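RND efflux system, outer membrane lipoprotein, NodT family (Burkholderia mallei, PDB 6U94) probably forms part of a tripartite efflux system, serving as its outer membrane channel component, as in other members of the outer membrane factor family. Local coordinates at residues Ile79-Ala84 with Leu243-Gly248; Ala84-Gln89 with Val167-Asn172. One frame throughout, in Å; residues are numbered along the deposited sequence.

In the fold
Helix 72-86 takes part in both contacts, and the two share Ala84. Interaction 1 sets it against the C-terminal end of helix 211-247. Interaction 2 ties its C-terminal end to helix 156-203. Their centres lie about 7 Å apart. The chain order is 79-84, 84-89, 167-172, 243-248, so interaction 2 is nested inside the loop closed by interaction 1. Arg83 joins them through a salt bridge from NH1 to Glu169 OE1, and Leu246 packs on the backbone of Glu169. All four segments belong to one outer membrane efflux protein range. Together they pack the short helix 72-86 against the long antiparallel pair 156-203 and 211-247, in keeping with the mainly helical build of this family.

Interaction 1: residues Ile79-Ala84 with Leu243-Gly248; sequences IDEARA and LAVLIG
The carboxylate of Glu81 is the flat group that meets the opposite helix, and no aromatic ring takes part. Both methyl groups of Val245 lie over one of its faces. OE1 of Glu81 is 4.0 Å from Val245 CG1, and OE2 of Glu81 is 4.1 Å from Val245 CG2. The Glu81 chain is extended, with CG anti to the backbone N (chi1 175°). It crosses Val245 at about a right angle.

Next to this exposed acid, the contact is aliphatic. Ala82 turns its CB toward helix 211-247. That CB is 3.6 Å from Leu246 CG and 3.8 Å from Leu246 CD2, so it meets the branch point of the leucine. Val245 CG1 lies 4.3 Å from the same Ala82 CB. Leu246 leaves its backbone obliquely, but its CG stands anti to the carbonyl carbon and brings the branched end across. Its CD2 also meets Ile79 CG1 at 3.9 Å, where the two side chains cross nearly perpendicularly. Beyond the pair, Ile79 touches Leu166 and Leu246 touches Val170, both on helix 156-203.

The helix segments run antiparallel at 169°, with axes 8.6 Å apart. The small Ala82 side chain, facing the other helix, is consistent with this spacing. At the helix end, Arg70 binds the carbonyl oxygens of Val245 and Leu246, and Gly248 leaves the helix with positive phi. No hydrogen bond joins the two segments, so the pairing relies on the fit of apolar groups, with the acid of Glu81 left at the outer margin.

Interaction 2: residues Ala84-Gln89 with Val167-Asn172; sequences ALYRIQ and VAEVAN
Two donors grip OE2 of Glu169, one on each of its lone pairs. Tyr86 OH gives a short hydrogen bond of 2.6 Å to Glu169 OE2 on the anti side. Arg87 NH1 meets Glu169 OE2 from the syn side at 3.0 Å, in a salt bridge whose N-H...O angle is 151°. The acid and the guanidinium meet tip to tip. Glu169 reaches them because its chain bends at chi2. Its other oxygen, OE1, is paired with Arg83 NH1. Two arginines and a phenol would probably keep this buried acid ionised.

The Tyr86 hydroxyl is also an acceptor. Asn172 ND2 donates to Tyr86 OH at 2.8 Å. That bond is nearly straight (169°) and lies close to the amide plane. The hydroxyl thus has its O-H turned to Glu169 and its oxygen toward Asn172; both partners lie at the ring edge, near its plane. Arg87 CB sits over the centre of one Tyr86 ring face, 3.7 Å above the plane.

Arg87 runs out extended, with CG anti to the backbone N. Its guanidinium then stacks on the amide of Asn172. ND2 of Asn172 lies over the centre of the group, 3.4 Å from Arg87 CZ; both groups are donors here, so this is a stack (planes 21° apart) and not a hydrogen bond.

The polar cluster lies in the interior, where helix 72-86 ends against helix 156-203. Helix 211-247 flanks Tyr86 through Asp239 and Ala242. Helix 421-454 contributes Thr446, whose OG1 bonds Asn172 OD1 and which Arg87 also touches, and helix 56-67 packs on Val167 and Val170.

Interaction 1: residues Ile79-Ala84 with Leu243-Gly248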
ATOM      1  N   ILE A  79      -4.383  -0.641 -15.788  1.00 77.93           N
ATOM      2  CA  ILE A  79      -3.701  -0.468 -14.511  1.00 73.69           C
ATOM      3  C   ILE A  79      -2.612   0.587 -14.635  1.00 76.45           C
ATOM      4  O   ILE A  79      -2.404   1.401 -13.727  1.00 81.28           O
ATOM      5  CB  ILE A  79      -3.137  -1.819 -14.031  1.00 73.86           C
ATOM      6  CG1 ILE A  79      -4.276  -2.807 -13.781  1.00 77.34           C
ATOM      7  CG2 ILE A  79      -2.294  -1.639 -12.781  1.00 72.12           C
ATOM      8  CD1 ILE A  79      -3.826  -4.251 -13.707  1.00 75.80           C
ATOM      9  N   ASP A  80      -1.907   0.599 -15.767  1.00 82.61           N
ATOM     10  CA  ASP A  80      -0.875   1.606 -15.988  1.00 87.40           C
ATOM     11  C   ASP A  80      -1.478   3.003 -16.059  1.00 85.93           C
ATOM     12  O   ASP A  80      -0.934   3.951 -15.479  1.00 81.68           O
ATOM     13  CB  ASP A  80      -0.106   1.288 -17.269  1.00 94.69           C
ATOM     14  CG  ASP A  80       1.393   1.330 -17.073  1.00 99.60           C
ATOM     15  OD1 ASP A  80       1.977   0.281 -16.725  1.00101.01           O
ATOM     16  OD2 ASP A  80       1.988   2.410 -17.270  1.00103.70           O
ATOM     17  N   GLU A  81      -2.600   3.152 -16.769  1.00 84.38           N
ATOM     18  CA  GLU A  81      -3.232   4.463 -16.881  1.00 85.67           C
ATOM     19  C   GLU A  81      -3.790   4.926 -15.542  1.00 81.19           C
ATOM     20  O   GLU A  81      -3.671   6.106 -15.190  1.00 81.69           O
ATOM     21  CB  GLU A  81      -4.339   4.426 -17.934  1.00 86.65           C
ATOM     22  CG  GLU A  81      -5.144   5.715 -18.027  1.00 91.76           C
ATOM     23  CD  GLU A  81      -6.291   5.625 -19.017  1.00101.72           C
ATOM     24  OE1 GLU A  81      -6.456   4.558 -19.653  1.00103.16           O
ATOM     25  OE2 GLU A  81      -7.029   6.623 -19.161  1.00105.49           O
ATOM     26  N   ALA A  82      -4.407   4.015 -14.786  1.00 77.67           N
ATOM     27  CA  ALA A  82      -5.012   4.386 -13.511  1.00 74.82           C
ATOM     28  C   ALA A  82      -3.954   4.843 -12.515  1.00 72.91           C
ATOM     29  O   ALA A  82      -4.126   5.863 -11.840  1.00 73.51           O
ATOM     30  CB  ALA A  82      -5.814   3.212 -12.949  1.00 71.24           C
ATOM     31  N   ARG A  83      -2.851   4.097 -12.414  1.00 72.77           N
ATOM     32  CA  ARG A  83      -1.782   4.474 -11.496  1.00 72.20           C
ATOM     33  C   ARG A  83      -1.223   5.850 -11.832  1.00 76.33           C
ATOM     34  O   ARG A  83      -0.921   6.644 -10.933  1.00 78.46           O
ATOM     35  CB  ARG A  83      -0.673   3.421 -11.526  1.00 70.41           C
ATOM     36  CG  ARG A  83      -1.047   2.118 -10.845  1.00 70.24           C
ATOM     37  CD  ARG A  83      -0.077   1.006 -11.202  1.00 73.02           C
ATOM     38  NE  ARG A  83       1.311   1.382 -10.956  1.00 71.84           N
ATOM     39  CZ  ARG A  83       1.906   1.302  -9.770  1.00 70.46           C
ATOM     40  NH1 ARG A  83       1.229   0.864  -8.717  1.00 64.88           N
ATOM     41  NH2 ARG A  83       3.175   1.663  -9.639  1.00 73.23           N
ATOM     42  N   ALA A  84      -1.084   6.153 -13.125  1.00 75.59           N
ATOM     43  CA  ALA A  84      -0.601   7.470 -13.525  1.00 74.57           C
ATOM     44  C   ALA A  84      -1.594   8.565 -13.162  1.00 78.82           C
ATOM     45  O   ALA A  84      -1.195   9.715 -12.945  1.00 81.41           O
ATOM     46  CB  ALA A  84      -0.313   7.495 -15.028  1.00 73.31           C
ATOM     47  N   LEU A 243     -10.472   4.780 -10.675  1.00 86.71           N
ATOM     48  CA  LEU A 243     -11.366   3.696 -10.285  1.00 87.92           C
ATOM     49  C   LEU A 243     -12.239   3.261 -11.454  1.00 90.44           C
ATOM     50  O   LEU A 243     -12.478   2.062 -11.649  1.00 93.91           O
ATOM     51  CB  LEU A 243     -12.225   4.130  -9.098  1.00 87.84           C
ATOM     52  CG  LEU A 243     -12.910   3.028  -8.291  1.00 88.11           C
ATOM     53  CD1 LEU A 243     -11.897   1.987  -7.848  1.00 87.70           C
ATOM     54  CD2 LEU A 243     -13.620   3.623  -7.086  1.00 85.72           C
ATOM     55  N   ALA A 244     -12.719   4.222 -12.249  1.00 90.11           N
ATOM     56  CA  ALA A 244     -13.510   3.882 -13.426  1.00 95.87           C
ATOM     57  C   ALA A 244     -12.676   3.122 -14.448  1.00 91.47           C
ATOM     58  O   ALA A 244     -13.165   2.176 -15.074  1.00 89.39           O
ATOM     59  CB  ALA A 244     -14.100   5.149 -14.046  1.00 97.27           C
ATOM     60  N   VAL A 245     -11.413   3.517 -14.625  1.00 89.78           N
ATOM     61  CA  VAL A 245     -10.528   2.801 -15.539  1.00 91.83           C
ATOM     62  C   VAL A 245     -10.291   1.379 -15.047  1.00 93.41           C
ATOM     63  O   VAL A 245     -10.282   0.426 -15.836  1.00 94.91           O
ATOM     64  CB  VAL A 245      -9.202   3.567 -15.708  1.00 91.63           C
ATOM     65  CG1 VAL A 245      -8.216   2.755 -16.540  1.00 90.85           C
ATOM     66  CG2 VAL A 245      -9.448   4.924 -16.342  1.00 91.53           C
ATOM     67  N   LEU A 246     -10.106   1.215 -13.735  1.00 85.96           N
ATOM     68  CA  LEU A 246      -9.745  -0.093 -13.194  1.00 86.69           C
ATOM     69  C   LEU A 246     -10.888  -1.091 -13.319  1.00 90.48           C
ATOM     70  O   LEU A 246     -10.652  -2.281 -13.556  1.00 93.21           O
ATOM     71  CB  LEU A 246      -9.311   0.044 -11.736  1.00 81.89           C
ATOM     72  CG  LEU A 246      -7.901   0.591 -11.523  1.00 80.96           C
ATOM     73  CD1 LEU A 246      -7.626   0.791 -10.041  1.00 75.99           C
ATOM     74  CD2 LEU A 246      -6.874  -0.343 -12.145  1.00 80.54           C
ATOM     75  N   ILE A 247     -12.132  -0.635 -13.152  1.00 91.12           N
ATOM     76  CA  ILE A 247     -13.274  -1.534 -13.290  1.00 96.34           C
ATOM     77  C   ILE A 247     -13.795  -1.601 -14.718  1.00103.69           C
ATOM     78  O   ILE A 247     -14.670  -2.433 -15.009  1.00110.48           O
ATOM     79  CB  ILE A 247     -14.423  -1.136 -12.344  1.00 93.15           C
ATOM     80  CG1 ILE A 247     -14.949   0.255 -12.694  1.00 92.88           C
ATOM     81  CG2 ILE A 247     -13.962  -1.195 -10.892  1.00 89.31           C
ATOM     82  CD1 ILE A 247     -16.244   0.605 -11.996  1.00 92.38           C
ATOM     83  N   GLY A 248     -13.290  -0.763 -15.619  1.00 93.41           N
ATOM     84  CA  GLY A 248     -13.676  -0.818 -17.013  1.00102.26           C
ATOM     85  C   GLY A 248     -15.029  -0.230 -17.339  1.00108.91           C
ATOM     86  O   GLY A 248     -15.543  -0.477 -18.436  1.00115.30           O
TER

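Interaction 2: residues Ala84-Gln89 with Val167-Asn172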
ATOM      1  N   ALA A  84      -1.084   6.153 -13.125  1.00 75.59           N
ATOM      2  CA  ALA A  84      -0.601   7.470 -13.525  1.00 74.57           C
ATOM      3  C   ALA A  84      -1.594   8.565 -13.162  1.00 78.82           C
ATOM      4  O   ALA A  84      -1.195   9.715 -12.945  1.00 81.41           O
ATOM      5  CB  ALA A  84      -0.313   7.495 -15.028  1.00 73.31           C
ATOM      6  N   LEU A  85      -2.884   8.231 -13.081  1.00 76.56           N
ATOM      7  CA  LEU A  85      -3.882   9.249 -12.778  1.00 77.84           C
ATOM      8  C   LEU A  85      -3.828   9.674 -11.317  1.00 76.22           C
ATOM      9  O   LEU A  85      -3.933  10.867 -11.011  1.00 79.69           O
ATOM     10  CB  LEU A  85      -5.279   8.743 -13.133  1.00 78.20           C
ATOM     11  CG  LEU A  85      -5.676   8.857 -14.607  1.00 87.70           C
ATOM     12  CD1 LEU A  85      -7.116   8.413 -14.820  1.00 91.76           C
ATOM     13  CD2 LEU A  85      -5.471  10.280 -15.104  1.00 89.72           C
ATOM     14  N   TYR A  86      -3.657   8.723 -10.396  1.00 73.43           N
ATOM     15  CA  TYR A  86      -3.836   9.013  -8.981  1.00 74.61           C
ATOM     16  C   TYR A  86      -2.671   8.622  -8.083  1.00 73.02           C
ATOM     17  O   TYR A  86      -2.693   8.992  -6.907  1.00 74.35           O
ATOM     18  CB  TYR A  86      -5.102   8.317  -8.453  1.00 72.80           C
ATOM     19  CG  TYR A  86      -4.836   6.941  -7.887  1.00 72.30           C
ATOM     20  CD1 TYR A  86      -4.614   5.854  -8.725  1.00 73.09           C
ATOM     21  CD2 TYR A  86      -4.798   6.728  -6.514  1.00 69.38           C
ATOM     22  CE1 TYR A  86      -4.364   4.594  -8.210  1.00 70.80           C
ATOM     23  CE2 TYR A  86      -4.548   5.475  -5.989  1.00 68.78           C
ATOM     24  CZ  TYR A  86      -4.332   4.409  -6.843  1.00 71.02           C
ATOM     25  OH  TYR A  86      -4.085   3.155  -6.331  1.00 68.28           O
ATOM     26  N   ARG A  87      -1.668   7.895  -8.573  1.00 75.45           N
ATOM     27  CA  ARG A  87      -0.699   7.318  -7.650  1.00 75.76           C
ATOM     28  C   ARG A  87       0.746   7.706  -7.949  1.00 78.44           C
ATOM     29  O   ARG A  87       1.483   8.080  -7.032  1.00 78.87           O
ATOM     30  CB  ARG A  87      -0.831   5.794  -7.641  1.00 77.34           C
ATOM     31  CG  ARG A  87      -0.116   5.132  -6.476  1.00 75.09           C
ATOM     32  CD  ARG A  87      -0.557   3.691  -6.312  1.00 76.04           C
ATOM     33  NE  ARG A  87       0.015   3.076  -5.118  1.00 77.29           N
ATOM     34  CZ  ARG A  87      -0.129   1.794  -4.797  1.00 78.54           C
ATOM     35  NH1 ARG A  87      -0.827   0.981  -5.583  1.00 74.64           N
ATOM     36  NH2 ARG A  87       0.427   1.322  -3.689  1.00 76.08           N
ATOM     37  N   ILE A  88       1.162   7.612  -9.215  1.00 81.04           N
ATOM     38  CA  ILE A  88       2.576   7.790  -9.550  1.00 82.62           C
ATOM     39  C   ILE A  88       3.055   9.181  -9.152  1.00 84.27           C
ATOM     40  O   ILE A  88       4.134   9.340  -8.568  1.00 82.42           O
ATOM     41  CB  ILE A  88       2.816   7.523 -11.047  1.00 86.19           C
ATOM     42  CG1 ILE A  88       2.240   6.166 -11.450  1.00 85.20           C
ATOM     43  CG2 ILE A  88       4.302   7.575 -11.362  1.00 88.31           C
ATOM     44  CD1 ILE A  88       2.880   5.003 -10.738  1.00 82.79           C
ATOM     45  N   GLN A  89       2.262  10.207  -9.459  1.00 87.82           N
ATOM     46  CA  GLN A  89       2.679  11.577  -9.192  1.00 94.50           C
ATOM     47  C   GLN A  89       2.428  12.018  -7.756  1.00 94.54           C
ATOM     48  O   GLN A  89       2.975  13.046  -7.342  1.00 95.17           O
ATOM     49  CB  GLN A  89       1.980  12.540 -10.155  1.00102.66           C
ATOM     50  CG  GLN A  89       2.481  12.461 -11.593  1.00111.04           C
ATOM     51  CD  GLN A  89       3.904  12.979 -11.769  1.00118.61           C
ATOM     52  OE1 GLN A  89       4.586  13.319 -10.801  1.00120.92           O
ATOM     53  NE2 GLN A  89       4.355  13.045 -13.015  1.00123.34           N
ATOM     54  N   VAL A 167      -6.617  -6.668  -8.665  1.00 65.97           N
ATOM     55  CA  VAL A 167      -7.348  -6.727  -7.401  1.00 65.82           C
ATOM     56  C   VAL A 167      -6.789  -5.707  -6.420  1.00 66.01           C
ATOM     57  O   VAL A 167      -7.534  -4.963  -5.773  1.00 66.56           O
ATOM     58  CB  VAL A 167      -7.300  -8.151  -6.818  1.00 65.71           C
ATOM     59  CG1 VAL A 167      -7.716  -8.150  -5.354  1.00 60.70           C
ATOM     60  CG2 VAL A 167      -8.189  -9.088  -7.626  1.00 68.13           C
ATOM     61  N   ALA A 168      -5.461  -5.653  -6.306  1.00 63.65           N
ATOM     62  CA  ALA A 168      -4.835  -4.758  -5.342  1.00 60.02           C
ATOM     63  C   ALA A 168      -5.002  -3.298  -5.742  1.00 66.42           C
ATOM     64  O   ALA A 168      -5.240  -2.438  -4.886  1.00 70.54           O
ATOM     65  CB  ALA A 168      -3.359  -5.106  -5.197  1.00 54.53           C
ATOM     66  N   GLU A 169      -4.879  -2.997  -7.037  1.00 67.67           N
ATOM     67  CA  GLU A 169      -4.968  -1.610  -7.475  1.00 67.01           C
ATOM     68  C   GLU A 169      -6.382  -1.063  -7.324  1.00 68.36           C
ATOM     69  O   GLU A 169      -6.556   0.128  -7.045  1.00 68.39           O
ATOM     70  CB  GLU A 169      -4.499  -1.481  -8.923  1.00 68.82           C
ATOM     71  CG  GLU A 169      -4.018  -0.084  -9.284  1.00 72.47           C
ATOM     72  CD  GLU A 169      -2.792   0.333  -8.488  1.00 71.32           C
ATOM     73  OE1 GLU A 169      -1.774  -0.390  -8.527  1.00 71.21           O
ATOM     74  OE2 GLU A 169      -2.845   1.384  -7.816  1.00 74.39           O
ATOM     75  N   VAL A 170      -7.399  -1.909  -7.499  1.00 69.59           N
ATOM     76  CA  VAL A 170      -8.770  -1.479  -7.240  1.00 68.90           C
ATOM     77  C   VAL A 170      -8.953  -1.160  -5.762  1.00 66.38           C
ATOM     78  O   VAL A 170      -9.604  -0.172  -5.400  1.00 67.25           O
ATOM     79  CB  VAL A 170      -9.769  -2.551  -7.714  1.00 66.97           C
ATOM     80  CG1 VAL A 170     -11.178  -2.208  -7.255  1.00 65.19           C
ATOM     81  CG2 VAL A 170      -9.719  -2.694  -9.231  1.00 73.20           C
ATOM     82  N   ALA A 171      -8.375  -1.986  -4.886  1.00 62.41           N
ATOM     83  CA  ALA A 171      -8.531  -1.775  -3.450  1.00 65.13           C
ATOM     84  C   ALA A 171      -7.810  -0.511  -2.999  1.00 67.99           C
ATOM     85  O   ALA A 171      -8.367   0.298  -2.248  1.00 69.48           O
ATOM     86  CB  ALA A 171      -8.016  -2.991  -2.679  1.00 62.51           C
ATOM     87  N   ASN A 172      -6.568  -0.322  -3.449  1.00 65.31           N
ATOM     88  CA  ASN A 172      -5.817   0.859  -3.036  1.00 64.01           C
ATOM     89  C   ASN A 172      -6.437   2.138  -3.578  1.00 66.51           C
ATOM     90  O   ASN A 172      -6.306   3.198  -2.956  1.00 69.21           O
ATOM     91  CB  ASN A 172      -4.362   0.749  -3.485  1.00 66.45           C
ATOM     92  CG  ASN A 172      -3.492   1.855  -2.915  1.00 65.83           C
ATOM     93  OD1 ASN A 172      -3.118   1.819  -1.742  1.00 68.81           O
ATOM     94  ND2 ASN A 172      -3.161   2.841  -3.740  1.00 61.84           N
TER